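Local coordinates for nisin immunity protein (Lactococcus lactis subsp. lactis, PDB 5XHB) that takes part in the producer cell's immunity against nisin supplied from outside, as a lipoprotein of the cell membrane, at residues Ser26-Asp31 / Leu95-Lys100; Asp128-Asp133 / Arg162-Val167; Tyr139-Thr144 / Lys220-Val225; Leu151-Asp156 / Ile199-Gly204. All blocks are in the same frame, centred on the assembly; numbering follows the deposited sequence.

Contact 1. Residues Ser26-Asp31 / Leu95-Lys100; sequences SYFVTD and LPESDK
Phe28 and Leu95 form an antiparallel hydrogen-bonded pair between strands 25-33 and 90-96, neighbours in the eight-stranded antiparallel sheet of the N-terminal half. Two backbone bonds define the pair: Phe28 N to Leu95 O, 2.8 Å, and Leu95 N back to Phe28 O, 3.1 Å. One step on, the strands reach their last bridge at Tyr27 and Pro96, a non-hydrogen-bonded pair. Beyond Pro96 the chain enters a short 3-10 turn, yet Glu97 N still donates to Ser26 O at 3.1 Å, from above the carbonyl plane.

The Phe28 ring is central to the packing. Its CG lies between the backbone N and the carbonyl carbon (chi1 69°). CE1 lies 3.9 Å from Leu95 CB on the strand, and Pro96 O approaches the ring edge in plane; CZ reaches the backbone of Asp99 and Lys100. The bend at chi2 (-75°) turns Glu97 CD back toward the strand, with OE1 near CB and CD1 of Phe28 and the ring and carboxylate planes only 20° apart. Glu97 OE2 lies 3.2 Å from Tyr27 O, two acceptors with no bond between them.

In the second shell, Ala105 touches Phe28 and Val103 touches both Thr30 and Leu95. The Thr30 hydroxyl is bonded to Lys93 O in the neighbouring strand, and the methyl is directed to the leucine: Thr30 CG2 rests 3.7 Å from Leu95 CD1.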
loop_
_atom_site.group_PDB
_atom_site.type_symbol
_atom_site.label_atom_id
_atom_site.label_comp_id
_atom_site.label_asym_id
_atom_site.label_seq_id
_atom_site.Cartn_x
_atom_site.Cartn_y
_atom_site.Cartn_z
ATOM N N SER A 26 2.481 -17.627 6.213
ATOM C CA SER A 26 2.047 -16.246 6.374
ATOM C C SER A 26 1.407 -15.685 5.107
ATOM O O SER A 26 1.983 -15.772 4.019
ATOM C CB SER A 26 3.229 -15.368 6.789
ATOM O OG SER A 26 3.725 -15.774 8.056
ATOM N N TYR A 27 0.232 -15.082 5.276
ATOM C CA TYR A 27 -0.549 -14.515 4.176
ATOM C C TYR A 27 -1.002 -13.106 4.493
ATOM O O TYR A 27 -1.034 -12.711 5.662
ATOM C CB TYR A 27 -1.806 -15.345 3.913
ATOM C CG TYR A 27 -1.591 -16.769 3.499
ATOM C CD1 TYR A 27 -1.491 -17.113 2.153
ATOM C CD2 TYR A 27 -1.533 -17.786 4.450
ATOM C CE1 TYR A 27 -1.318 -18.419 1.763
ATOM C CE2 TYR A 27 -1.361 -19.102 4.070
ATOM C CZ TYR A 27 -1.246 -19.413 2.729
ATOM O OH TYR A 27 -1.078 -20.721 2.354
ATOM N N PHE A 28 -1.438 -12.365 3.473
ATOM C CA PHE A 28 -2.223 -11.170 3.758
ATOM C C PHE A 28 -3.485 -11.099 2.900
ATOM O O PHE A 28 -3.557 -11.679 1.822
ATOM C CB PHE A 28 -1.385 -9.889 3.597
ATOM C CG PHE A 28 -0.986 -9.546 2.165
ATOM C CD1 PHE A 28 -0.012 -10.274 1.498
ATOM C CD2 PHE A 28 -1.541 -8.439 1.530
ATOM C CE1 PHE A 28 0.376 -9.927 0.194
ATOM C CE2 PHE A 28 -1.165 -8.073 0.239
ATOM C CZ PHE A 28 -0.201 -8.811 -0.432
ATOM N N VAL A 29 -4.505 -10.422 3.415
ATOM C CA VAL A 29 -5.693 -10.139 2.614
ATOM C C VAL A 29 -5.394 -8.983 1.665
ATOM O O VAL A 29 -5.008 -7.894 2.101
ATOM C CB VAL A 29 -6.910 -9.768 3.479
ATOM C CG1 VAL A 29 -8.188 -9.764 2.632
ATOM C CG2 VAL A 29 -7.046 -10.747 4.658
ATOM N N THR A 30 -5.584 -9.222 0.374
ATOM C CA THR A 30 -5.338 -8.213 -0.645
ATOM C C THR A 30 -6.574 -7.372 -0.919
ATOM O O THR A 30 -7.663 -7.669 -0.426
ATOM C CB THR A 30 -4.936 -8.830 -1.984
ATOM O OG1 THR A 30 -6.092 -9.454 -2.553
ATOM C CG2 THR A 30 -3.830 -9.877 -1.805
ATOM N N ASP A 31 -6.398 -6.354 -1.761
ATOM C CA ASP A 31 -7.509 -5.512 -2.192
ATOM C C ASP A 31 -8.112 -6.025 -3.508
ATOM O O ASP A 31 -8.912 -5.329 -4.148
ATOM C CB ASP A 31 -7.041 -4.066 -2.364
ATOM C CG ASP A 31 -8.205 -3.063 -2.319
ATOM O OD1 ASP A 31 -9.111 -3.242 -1.483
ATOM O OD2 ASP A 31 -8.205 -2.104 -3.124
ATOM N N LEU A 95 -2.851 -13.644 -0.427
ATOM C CA LEU A 95 -1.568 -13.955 -1.052
ATOM C C LEU A 95 -0.523 -14.186 0.025
ATOM O O LEU A 95 -0.650 -13.662 1.123
ATOM C CB LEU A 95 -1.122 -12.806 -1.979
ATOM C CG LEU A 95 -1.830 -12.610 -3.325
ATOM C CD1 LEU A 95 -1.318 -11.356 -4.042
ATOM C CD2 LEU A 95 -1.683 -13.853 -4.231
ATOM N N PRO A 96 0.526 -14.959 -0.291
ATOM C CA PRO A 96 1.652 -15.085 0.643
ATOM C C PRO A 96 2.283 -13.717 0.900
ATOM O O PRO A 96 2.221 -12.843 0.034
ATOM C CB PRO A 96 2.645 -16.008 -0.091
ATOM C CG PRO A 96 1.896 -16.576 -1.265
ATOM C CD PRO A 96 0.744 -15.670 -1.563
ATOM N N GLU A 97 2.886 -13.537 2.066
ATOM C CA GLU A 97 3.529 -12.275 2.415
ATOM C C GLU A 97 4.710 -11.951 1.515
ATOM O O GLU A 97 5.131 -10.800 1.430
ATOM C CB GLU A 97 3.990 -12.302 3.881
ATOM C CG GLU A 97 2.845 -12.271 4.892
ATOM C CD GLU A 97 2.197 -10.897 5.030
ATOM O OE1 GLU A 97 2.480 -10.018 4.198
ATOM O OE2 GLU A 97 1.414 -10.690 5.986
ATOM N N SER A 98 5.236 -12.957 0.822
ATOM C CA SER A 98 6.280 -12.710 -0.171
ATOM C C SER A 98 5.809 -11.759 -1.277
ATOM O O SER A 98 6.630 -11.162 -1.988
ATOM C CB SER A 98 6.741 -14.028 -0.785
ATOM O OG SER A 98 5.698 -14.602 -1.550
ATOM N N ASP A 99 4.489 -11.605 -1.407
ATOM C CA ASP A 99 3.899 -10.723 -2.406
ATOM C C ASP A 99 3.532 -9.315 -1.876
ATOM O O ASP A 99 2.932 -8.524 -2.607
ATOM C CB ASP A 99 2.636 -11.356 -2.999
ATOM C CG ASP A 99 2.926 -12.586 -3.851
ATOM O OD1 ASP A 99 4.060 -12.722 -4.347
ATOM O OD2 ASP A 99 2.008 -13.413 -4.037
ATOM N N LYS A 100 3.867 -9.008 -0.625
ATOM C CA LYS A 100 3.482 -7.716 -0.061
ATOM C C LYS A 100 4.126 -6.613 -0.884
ATOM O O LYS A 100 5.241 -6.773 -1.370
ATOM C CB LYS A 100 3.887 -7.594 1.411
ATOM C CG LYS A 100 5.365 -7.654 1.665
ATOM C CD LYS A 100 5.723 -7.188 3.086
ATOM C CE LYS A 100 5.148 -8.087 4.151
ATOM N NZ LYS A 100 5.459 -7.585 5.535
#

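Contact 2. Residues Asp128-Asp133 / Arg162-Val167; sequences DSRKID and RVFDSV
A type I beta turn from Asp128 to Lys131, with an Asx turn built into it, is packed by Ser129 and Arg130 against Phe164 and Arg162 near the end of strand 151-165. The turn leads into strand 131-134 of the seven-stranded C-terminal sheet. The two segments form no beta ladder with each other; contact is through side chains, water and one backbone carbonyl.

Ser129 comes in with its CB, 3.5 Å from Phe164 CD2, and its OG lies against CB and CG of Arg162. That hydroxyl is also linked to Arg162 through a water, which sits 2.8 Å from Ser129 OG and accepts from Arg162 NE. The far end of Arg162 is salt-bridged to Glu160.

Arg130 reaches the same phenyl ring with its aliphatic part, CG being 3.9 Å from Phe164 CE1. Its guanidinium is turned 50° from the ring and held side-on by Asp128. Arg130 NE meets the syn lone pair of Asp128 OD1 at 2.7 Å, and Arg130 NH2 reaches Asp128 OD2 at 2.8 Å. Asp128 OD1 also accepts from Arg130 N, closing the Asx turn, so one oxygen holds both the backbone N and NE of the same arginine. Trp194 meets Phe164 edge-to-face and also touches Arg130. Across the contact, Arg130 NH1 makes only a weak bond to Val167 O, 3.2 Å with 122° at the hydrogen, and a second water bridges Arg130 NH2 to Val167 O.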
loop_
_atom_site.group_PDB
_atom_site.type_symbol
_atom_site.label_atom_id
_atom_site.label_comp_id
_atom_site.label_asym_id
_atom_site.label_seq_id
_atom_site.Cartn_x
_atom_site.Cartn_y
_atom_site.Cartn_z
ATOM N N ASP A 128 6.616 20.457 -0.347
ATOM C CA ASP A 128 8.021 20.059 -0.364
ATOM C C ASP A 128 8.224 19.060 -1.497
ATOM O O ASP A 128 7.728 17.942 -1.436
ATOM C CB ASP A 128 8.431 19.449 0.983
ATOM C CG ASP A 128 9.915 19.125 1.068
ATOM O OD1 ASP A 128 10.630 19.183 0.053
ATOM O OD2 ASP A 128 10.376 18.775 2.172
ATOM N N SER A 129 8.950 19.469 -2.529
ATOM C CA SER A 129 9.124 18.627 -3.711
ATOM C C SER A 129 9.938 17.361 -3.436
ATOM O O SER A 129 9.986 16.460 -4.273
ATOM C CB SER A 129 9.789 19.431 -4.831
ATOM O OG SER A 129 8.944 20.492 -5.232
ATOM N N ARG A 130 10.592 17.293 -2.283
ATOM C CA ARG A 130 11.402 16.124 -1.957
ATOM C C ARG A 130 10.552 15.081 -1.254
ATOM O O ARG A 130 11.069 14.089 -0.752
ATOM C CB ARG A 130 12.602 16.511 -1.088
ATOM C CG ARG A 130 13.498 17.588 -1.734
ATOM C CD ARG A 130 14.250 18.407 -0.683
ATOM N NE ARG A 130 13.352 18.965 0.335
ATOM C CZ ARG A 130 13.756 19.639 1.405
ATOM N NH1 ARG A 130 15.052 19.857 1.604
ATOM N NH2 ARG A 130 12.872 20.102 2.279
ATOM N N LYS A 131 9.241 15.306 -1.235
ATOM C CA LYS A 131 8.316 14.397 -0.570
ATOM C C LYS A 131 7.194 13.957 -1.490
ATOM O O LYS A 131 6.818 14.670 -2.420
ATOM C CB LYS A 131 7.724 15.057 0.685
ATOM C CG LYS A 131 8.736 15.186 1.820
ATOM C CD LYS A 131 8.127 15.844 3.062
ATOM C CE LYS A 131 9.147 15.886 4.201
ATOM N NZ LYS A 131 8.579 16.517 5.443
ATOM N N ILE A 132 6.667 12.768 -1.219
ATOM C CA ILE A 132 5.566 12.217 -1.980
ATOM C C ILE A 132 4.430 11.856 -1.042
ATOM O O ILE A 132 4.665 11.293 0.031
ATOM C CB ILE A 132 6.011 10.975 -2.780
ATOM C CG1 ILE A 132 6.904 11.431 -3.933
ATOM C CG2 ILE A 132 4.804 10.211 -3.327
ATOM C CD1 ILE A 132 7.348 10.326 -4.801
ATOM N N ASP A 133 3.214 12.208 -1.443
ATOM C CA ASP A 133 2.008 11.859 -0.688
ATOM C C ASP A 133 1.409 10.558 -1.214
ATOM O O ASP A 133 1.224 10.396 -2.425
ATOM C CB ASP A 133 0.954 12.962 -0.787
ATOM C CG ASP A 133 1.486 14.335 -0.406
ATOM O OD1 ASP A 133 2.527 14.427 0.279
ATOM O OD2 ASP A 133 0.851 15.327 -0.808
ATOM N N ARG A 162 10.132 19.120 -11.119
ATOM C CA ARG A 162 10.074 20.183 -10.121
ATOM C C ARG A 162 11.425 20.872 -10.107
ATOM O O ARG A 162 12.463 20.224 -10.101
ATOM C CB ARG A 162 9.730 19.659 -8.711
ATOM C CG ARG A 162 8.350 19.026 -8.557
ATOM C CD ARG A 162 7.230 20.069 -8.700
ATOM N NE ARG A 162 5.903 19.487 -8.512
ATOM C CZ ARG A 162 5.204 18.891 -9.474
ATOM N NH1 ARG A 162 5.706 18.785 -10.703
ATOM N NH2 ARG A 162 4.004 18.390 -9.209
ATOM N N VAL A 163 11.389 22.195 -10.095
ATOM C CA VAL A 163 12.556 23.009 -9.837
ATOM C C VAL A 163 12.279 23.668 -8.501
ATOM O O VAL A 163 11.251 24.337 -8.342
ATOM C CB VAL A 163 12.774 24.075 -10.925
ATOM C CG1 VAL A 163 13.921 25.007 -10.539
ATOM C CG2 VAL A 163 13.022 23.410 -12.284
ATOM N N PHE A 164 13.161 23.476 -7.532
ATOM C CA PHE A 164 12.816 23.888 -6.180
ATOM C C PHE A 164 14.013 24.460 -5.468
ATOM O O PHE A 164 15.142 24.237 -5.870
ATOM C CB PHE A 164 12.213 22.724 -5.367
ATOM C CG PHE A 164 13.062 21.472 -5.340
ATOM C CD1 PHE A 164 14.063 21.312 -4.398
ATOM C CD2 PHE A 164 12.831 20.446 -6.253
ATOM C CE1 PHE A 164 14.838 20.145 -4.359
ATOM C CE2 PHE A 164 13.607 19.282 -6.236
ATOM C CZ PHE A 164 14.608 19.132 -5.290
ATOM N N ASP A 165 13.742 25.242 -4.429
ATOM C CA ASP A 165 14.798 25.755 -3.570
ATOM C C ASP A 165 15.558 24.591 -2.974
ATOM O O ASP A 165 14.962 23.726 -2.346
ATOM C CB ASP A 165 14.212 26.627 -2.457
ATOM C CG ASP A 165 15.280 27.353 -1.672
ATOM O OD1 ASP A 165 16.077 26.670 -0.990
ATOM O OD2 ASP A 165 15.318 28.601 -1.741
ATOM N N SER A 166 16.872 24.574 -3.151
ATOM C CA SER A 166 17.673 23.426 -2.725
ATOM C C SER A 166 17.600 23.147 -1.228
ATOM O O SER A 166 17.727 22.004 -0.799
ATOM C CB SER A 166 19.130 23.626 -3.126
ATOM O OG SER A 166 19.246 23.752 -4.527
ATOM N N VAL A 167 17.394 24.191 -0.433
ATOM C CA VAL A 167 17.364 24.034 1.013
ATOM C C VAL A 167 15.957 23.762 1.550
ATOM O O VAL A 167 15.771 22.855 2.351
ATOM C CB VAL A 167 17.938 25.278 1.723
ATOM C CG1 VAL A 167 17.759 25.168 3.249
ATOM C CG2 VAL A 167 19.398 25.462 1.365
HETATM O O HOH W 1 6.136 20.088 -5.423
HETATM O O HOH W 2 14.254 21.978 4.586
#

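Contact 3. Residues Tyr139-Thr144 / Lys220-Val225; sequences YSISDT and KLATKV
Lys220 runs its side chain past Ser142, Asp143 and Thr144 where strands 137-145 and 218-224 of the C-terminal antiparallel sheet pair, their short axes at 153°. Its CB lies 3.5 Å from Ser142 O and also touches CG2 of Ile141. CG stays near Ser142 O, and a bend at chi2 (-60°) puts CD about equally near the carbonyl oxygens of Thr144 and Ser142. CE then comes beside Asp143 OD1, and NZ forms a long salt bridge to the same oxygen at 3.5 Å, the two side chains lying side by side and pointing the same way. NZ has a stronger partner in Asp218.

Along the ladder, Ser140 and Thr223 exchange backbone bonds as a hydrogen-bonded pair, flanked by the non-hydrogen-bonded pairs Tyr139-Lys224 and Ile141-Ala222. A water adds a bridge on the Ser140-Thr223 side, donating to Ser140 O and bonded to Thr223 OG1. On the side of Tyr139, the side chains of Lys224 and Tyr139 cross at about a right angle: Lys224 CB is 3.6 Å from Tyr139 CE2, and CD lies over one ring face. The phenol hydroxyl is bonded to Thr208 O.

Ser142 OG sits between the backbone N and the carbonyl carbon (chi1 70°), from where it donates to Leu221 O at 2.7 Å and accepts from Thr144 N in an ST turn. Leu221 O also takes Ser142 N at 2.9 Å. The hydroxyl thus ties the corner at Asp143 to the partner strand, which probably helps hold the corner so that Thr144 O can still accept from Leu221 N.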
loop_
_atom_site.group_PDB
_atom_site.type_symbol
_atom_site.label_atom_id
_atom_site.label_comp_id
_atom_site.label_asym_id
_atom_site.label_seq_id
_atom_site.Cartn_x
_atom_site.Cartn_y
_atom_site.Cartn_z
ATOM N N TYR A 139 5.925 10.781 2.399
ATOM C CA TYR A 139 7.127 9.982 2.228
ATOM C C TYR A 139 8.274 10.867 1.830
ATOM O O TYR A 139 8.130 11.698 0.949
ATOM C CB TYR A 139 6.912 8.893 1.163
ATOM C CG TYR A 139 5.917 7.873 1.647
ATOM C CD1 TYR A 139 4.557 8.121 1.562
ATOM C CD2 TYR A 139 6.347 6.673 2.221
ATOM C CE1 TYR A 139 3.636 7.210 2.038
ATOM C CE2 TYR A 139 5.435 5.746 2.697
ATOM C CZ TYR A 139 4.080 6.023 2.603
ATOM O OH TYR A 139 3.154 5.127 3.090
ATOM N N SER A 140 9.415 10.678 2.471
ATOM C CA SER A 140 10.602 11.441 2.131
ATOM C C SER A 140 11.465 10.677 1.132
ATOM O O SER A 140 11.814 9.528 1.385
ATOM C CB SER A 140 11.404 11.749 3.395
ATOM O OG SER A 140 12.613 12.385 3.041
ATOM N N ILE A 141 11.786 11.319 0.005
ATOM C CA ILE A 141 12.664 10.746 -1.017
ATOM C C ILE A 141 14.103 10.957 -0.609
ATOM O O ILE A 141 14.582 12.088 -0.566
ATOM C CB ILE A 141 12.418 11.389 -2.399
ATOM C CG1 ILE A 141 10.952 11.224 -2.810
ATOM C CG2 ILE A 141 13.349 10.792 -3.460
ATOM C CD1 ILE A 141 10.570 12.103 -4.018
ATOM N N SER A 142 14.793 9.867 -0.293
ATOM C CA SER A 142 16.151 9.945 0.228
ATOM C C SER A 142 17.188 10.015 -0.891
ATOM O O SER A 142 16.846 9.987 -2.077
ATOM C CB SER A 142 16.440 8.730 1.109
ATOM O OG SER A 142 16.530 7.573 0.292
ATOM N N ASP A 143 18.460 10.079 -0.509
ATOM C CA ASP A 143 19.547 9.955 -1.471
ATOM C C ASP A 143 20.129 8.534 -1.437
ATOM O O ASP A 143 21.288 8.322 -1.774
ATOM C CB ASP A 143 20.643 10.990 -1.194
ATOM C CG ASP A 143 21.556 11.216 -2.400
ATOM O OD1 ASP A 143 21.122 10.950 -3.542
ATOM O OD2 ASP A 143 22.713 11.657 -2.213
ATOM N N THR A 144 19.310 7.568 -1.027
ATOM C CA THR A 144 19.698 6.156 -1.027
ATOM C C THR A 144 19.177 5.459 -2.269
ATOM O O THR A 144 17.983 5.522 -2.555
ATOM C CB THR A 144 19.158 5.430 0.214
ATOM O OG1 THR A 144 19.739 6.010 1.390
ATOM C CG2 THR A 144 19.464 3.930 0.148
ATOM N N LYS A 220 15.459 6.047 -6.176
ATOM C CA LYS A 220 15.750 6.422 -4.794
ATOM C C LYS A 220 14.712 5.851 -3.829
ATOM O O LYS A 220 13.538 5.739 -4.168
ATOM C CB LYS A 220 15.770 7.948 -4.648
ATOM C CG LYS A 220 16.785 8.651 -5.543
ATOM C CD LYS A 220 18.209 8.175 -5.251
ATOM C CE LYS A 220 19.246 9.160 -5.836
ATOM N NZ LYS A 220 20.603 8.564 -6.014
ATOM N N LEU A 221 15.148 5.559 -2.608
ATOM C CA LEU A 221 14.278 5.028 -1.569
ATOM C C LEU A 221 13.431 6.113 -0.933
ATOM O O LEU A 221 13.960 7.137 -0.479
ATOM C CB LEU A 221 15.133 4.331 -0.501
ATOM C CG LEU A 221 14.430 4.025 0.822
ATOM C CD1 LEU A 221 13.343 3.008 0.579
ATOM C CD2 LEU A 221 15.437 3.529 1.869
ATOM N N ALA A 222 12.117 5.892 -0.908
ATOM C CA ALA A 222 11.170 6.780 -0.252
ATOM C C ALA A 222 10.593 6.083 0.971
ATOM O O ALA A 222 10.078 4.969 0.859
ATOM C CB ALA A 222 10.045 7.185 -1.201
ATOM N N THR A 223 10.659 6.733 2.131
ATOM C CA THR A 223 10.151 6.117 3.357
ATOM C C THR A 223 9.212 7.043 4.123
ATOM O O THR A 223 9.304 8.259 4.000
ATOM C CB THR A 223 11.304 5.690 4.278
ATOM O OG1 THR A 223 12.132 6.821 4.550
ATOM C CG2 THR A 223 12.150 4.622 3.613
ATOM N N LYS A 224 8.312 6.461 4.915
ATOM C CA LYS A 224 7.270 7.226 5.581
ATOM C C LYS A 224 7.876 8.144 6.631
ATOM O O LYS A 224 8.698 7.717 7.437
ATOM C CB LYS A 224 6.226 6.297 6.210
ATOM C CG LYS A 224 5.291 6.985 7.214
ATOM C CD LYS A 224 4.425 8.085 6.572
ATOM C CE LYS A 224 4.087 9.228 7.575
ATOM N NZ LYS A 224 3.154 10.309 7.077
ATOM N N VAL A 225 7.504 9.422 6.592
ATOM C CA VAL A 225 8.027 10.385 7.561
ATOM C C VAL A 225 7.026 10.612 8.689
ATOM O O VAL A 225 6.252 11.567 8.661
ATOM C CB VAL A 225 8.377 11.748 6.911
ATOM C CG1 VAL A 225 9.850 12.077 7.125
ATOM C CG2 VAL A 225 8.055 11.746 5.428
HETATM O O HOH W 3 13.562 8.575 3.258
#

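Contact 4. Residues Leu151-Asp156 / Ile199-Gly204; sequences LGEYQD and IHSIRG
Strands 151-165 and 191-202 pair antiparallel with their short axes at 136°, and the register slips by one residue twice, the second slip being a classic beta bulge in which Gln155 and Asp156 both face Ile199. At that bulge Ile199 O accepts from Gln155 N at 2.8 Å and only weakly from Asp156 N, while Ile199 N returns a bond to Asp156 O. This is one border of the C-terminal sheet, strand 151-165 being its outermost strand within the chain.

His200 pairs with Tyr154 between the two slips. Its ND1 donates to Gly152 O, 2.8 Å, with the oxygen near the ring plane; Glu198 takes NE2 on the other side, so both ring nitrogens are engaged and the rotation is fixed. Leu151 CD2 stands over the centre of one face, 4.2 Å from the centroid, in a CH-pi contact. On the opposite face lies Tyr154 CA, offset toward the rim. The Tyr154 ring directs its edge at the imidazole face in a T-shaped pair, centroids 5.7 Å apart and planes at 76°. Phe219 also meets the imidazole.

Ser201 OG accepts from Gln155 NE2 at 2.7 Å, a bend at chi2 of Gln155 (-66°) turning CD toward Ser201 OG, and is further bonded to Gly101 O. At the far end Arg203, extended from CG to NE, grips a single carbonyl oxygen side-on: NE lies 2.9 Å and NH2 3.2 Å from Leu151 O, which is in the guanidinium plane.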
loop_
_atom_site.group_PDB
_atom_site.type_symbol
_atom_site.label_atom_id
_atom_site.label_comp_id
_atom_site.label_asym_id
_atom_site.label_seq_id
_atom_site.Cartn_x
_atom_site.Cartn_y
_atom_site.Cartn_z
ATOM N N LEU A 151 14.375 -3.608 -6.493
ATOM C CA LEU A 151 13.280 -2.999 -7.238
ATOM C C LEU A 151 12.212 -4.027 -7.590
ATOM O O LEU A 151 12.505 -5.069 -8.185
ATOM C CB LEU A 151 13.816 -2.331 -8.510
ATOM C CG LEU A 151 12.952 -1.262 -9.192
ATOM C CD1 LEU A 151 12.853 0.009 -8.338
ATOM C CD2 LEU A 151 13.529 -0.913 -10.572
ATOM N N GLY A 152 10.967 -3.739 -7.219
ATOM C CA GLY A 152 9.889 -4.655 -7.509
ATOM C C GLY A 152 8.878 -4.124 -8.508
ATOM O O GLY A 152 9.226 -3.471 -9.480
ATOM N N GLU A 153 7.612 -4.385 -8.220
ATOM C CA GLU A 153 6.503 -4.171 -9.148
ATOM C C GLU A 153 6.316 -2.704 -9.580
ATOM O O GLU A 153 6.266 -1.803 -8.750
ATOM C CB GLU A 153 5.218 -4.707 -8.490
ATOM C CG GLU A 153 3.902 -4.364 -9.161
ATOM C CD GLU A 153 3.702 -5.046 -10.492
ATOM O OE1 GLU A 153 4.483 -5.951 -10.833
ATOM O OE2 GLU A 153 2.747 -4.663 -11.217
ATOM N N TYR A 154 6.216 -2.487 -10.889
ATOM C CA TYR A 154 5.824 -1.177 -11.437
ATOM C C TYR A 154 4.475 -0.719 -10.895
ATOM O O TYR A 154 3.494 -1.449 -10.986
ATOM C CB TYR A 154 5.756 -1.261 -12.957
ATOM C CG TYR A 154 5.226 -0.009 -13.623
ATOM C CD1 TYR A 154 6.046 1.092 -13.823
ATOM C CD2 TYR A 154 3.906 0.070 -14.044
ATOM C CE1 TYR A 154 5.562 2.245 -14.449
ATOM C CE2 TYR A 154 3.411 1.219 -14.660
ATOM C CZ TYR A 154 4.251 2.299 -14.862
ATOM O OH TYR A 154 3.766 3.438 -15.478
ATOM N N GLN A 155 4.411 0.489 -10.348
ATOM C CA GLN A 155 3.144 0.997 -9.829
ATOM C C GLN A 155 2.559 2.138 -10.661
ATOM O O GLN A 155 1.354 2.165 -10.906
ATOM C CB GLN A 155 3.301 1.471 -8.384
ATOM C CG GLN A 155 3.685 0.351 -7.410
ATOM C CD GLN A 155 2.593 -0.697 -7.262
ATOM O OE1 GLN A 155 1.415 -0.420 -7.486
ATOM N NE2 GLN A 155 2.981 -1.897 -6.861
ATOM N N ASP A 156 3.400 3.075 -11.086
ATOM C CA ASP A 156 2.911 4.236 -11.834
ATOM C C ASP A 156 4.094 4.969 -12.423
ATOM O O ASP A 156 5.248 4.638 -12.145
ATOM C CB ASP A 156 2.100 5.174 -10.922
ATOM C CG ASP A 156 1.180 6.126 -11.698
ATOM O OD1 ASP A 156 1.056 6.027 -12.943
ATOM O OD2 ASP A 156 0.563 6.981 -11.034
ATOM N N ILE A 199 7.415 4.852 -10.422
ATOM C CA ILE A 199 7.374 4.412 -9.032
ATOM C C ILE A 199 7.234 2.892 -9.024
ATOM O O ILE A 199 6.435 2.332 -9.778
ATOM C CB ILE A 199 6.220 5.077 -8.248
ATOM C CG1 ILE A 199 6.565 6.555 -8.020
ATOM C CG2 ILE A 199 6.032 4.393 -6.889
ATOM C CD1 ILE A 199 5.434 7.382 -7.578
ATOM N N HIS A 200 8.073 2.236 -8.227
ATOM C CA HIS A 200 8.021 0.788 -8.066
ATOM C C HIS A 200 7.921 0.437 -6.610
ATOM O O HIS A 200 8.448 1.145 -5.752
ATOM C CB HIS A 200 9.273 0.103 -8.624
ATOM C CG HIS A 200 9.380 0.127 -10.114
ATOM N ND1 HIS A 200 9.273 -1.011 -10.881
ATOM C CD2 HIS A 200 9.608 1.145 -10.980
ATOM C CE1 HIS A 200 9.437 -0.701 -12.156
ATOM N NE2 HIS A 200 9.640 0.600 -12.243
ATOM N N SER A 201 7.270 -0.691 -6.342
ATOM C CA SER A 201 7.373 -1.338 -5.039
ATOM C C SER A 201 8.818 -1.731 -4.763
ATOM O O SER A 201 9.620 -1.862 -5.686
ATOM C CB SER A 201 6.493 -2.600 -5.010
ATOM O OG SER A 201 5.171 -2.279 -5.400
ATOM N N ILE A 202 9.137 -1.956 -3.494
ATOM C CA ILE A 202 10.422 -2.529 -3.132
ATOM C C ILE A 202 10.141 -3.953 -2.625
ATOM O O ILE A 202 9.259 -4.149 -1.795
ATOM C CB ILE A 202 11.125 -1.672 -2.079
ATOM C CG1 ILE A 202 11.561 -0.343 -2.707
ATOM C CG2 ILE A 202 12.317 -2.398 -1.463
ATOM C CD1 ILE A 202 12.025 0.650 -1.696
ATOM N N ARG A 203 10.855 -4.939 -3.156
ATOM C CA ARG A 203 10.564 -6.339 -2.819
ATOM C C ARG A 203 10.666 -6.563 -1.319
ATOM O O ARG A 203 11.608 -6.098 -0.689
ATOM C CB ARG A 203 11.515 -7.273 -3.554
ATOM C CG ARG A 203 11.468 -7.111 -5.044
ATOM C CD ARG A 203 12.301 -8.170 -5.741
ATOM N NE ARG A 203 12.804 -7.650 -7.007
ATOM C CZ ARG A 203 13.626 -8.310 -7.815
ATOM N NH1 ARG A 203 14.016 -9.540 -7.504
ATOM N NH2 ARG A 203 14.056 -7.742 -8.931
ATOM N N GLY A 204 9.671 -7.229 -0.745
ATOM C CA GLY A 204 9.677 -7.487 0.683
ATOM C C GLY A 204 9.132 -6.374 1.554
ATOM O O GLY A 204 9.172 -6.482 2.778
#

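Contact 1 belongs to the N-terminal sheet, while contacts 2, 3 and 4 all lie on the C-terminal one. Contacts 2 and 3 have centres 12 Å apart and join through neighbouring strands: Ile132 O is 2.7 Å from Tyr139 N, a probable hydrogen bond. Contact 4 is nested in the chain loop closed by contact 3, and they touch at Leu221 CD1 and Ile202 CD1, 3.5 Å apart. Contacts 2 and 4 share strand 151-165, their centres 22 Å apart. Between the two halves, Lys100 CD of contact 1 packs 3.5 Å from Gly204 O of contact 4. A sulfate, probably from crystallisation, lies about 6 Å from the Phe28 side chain.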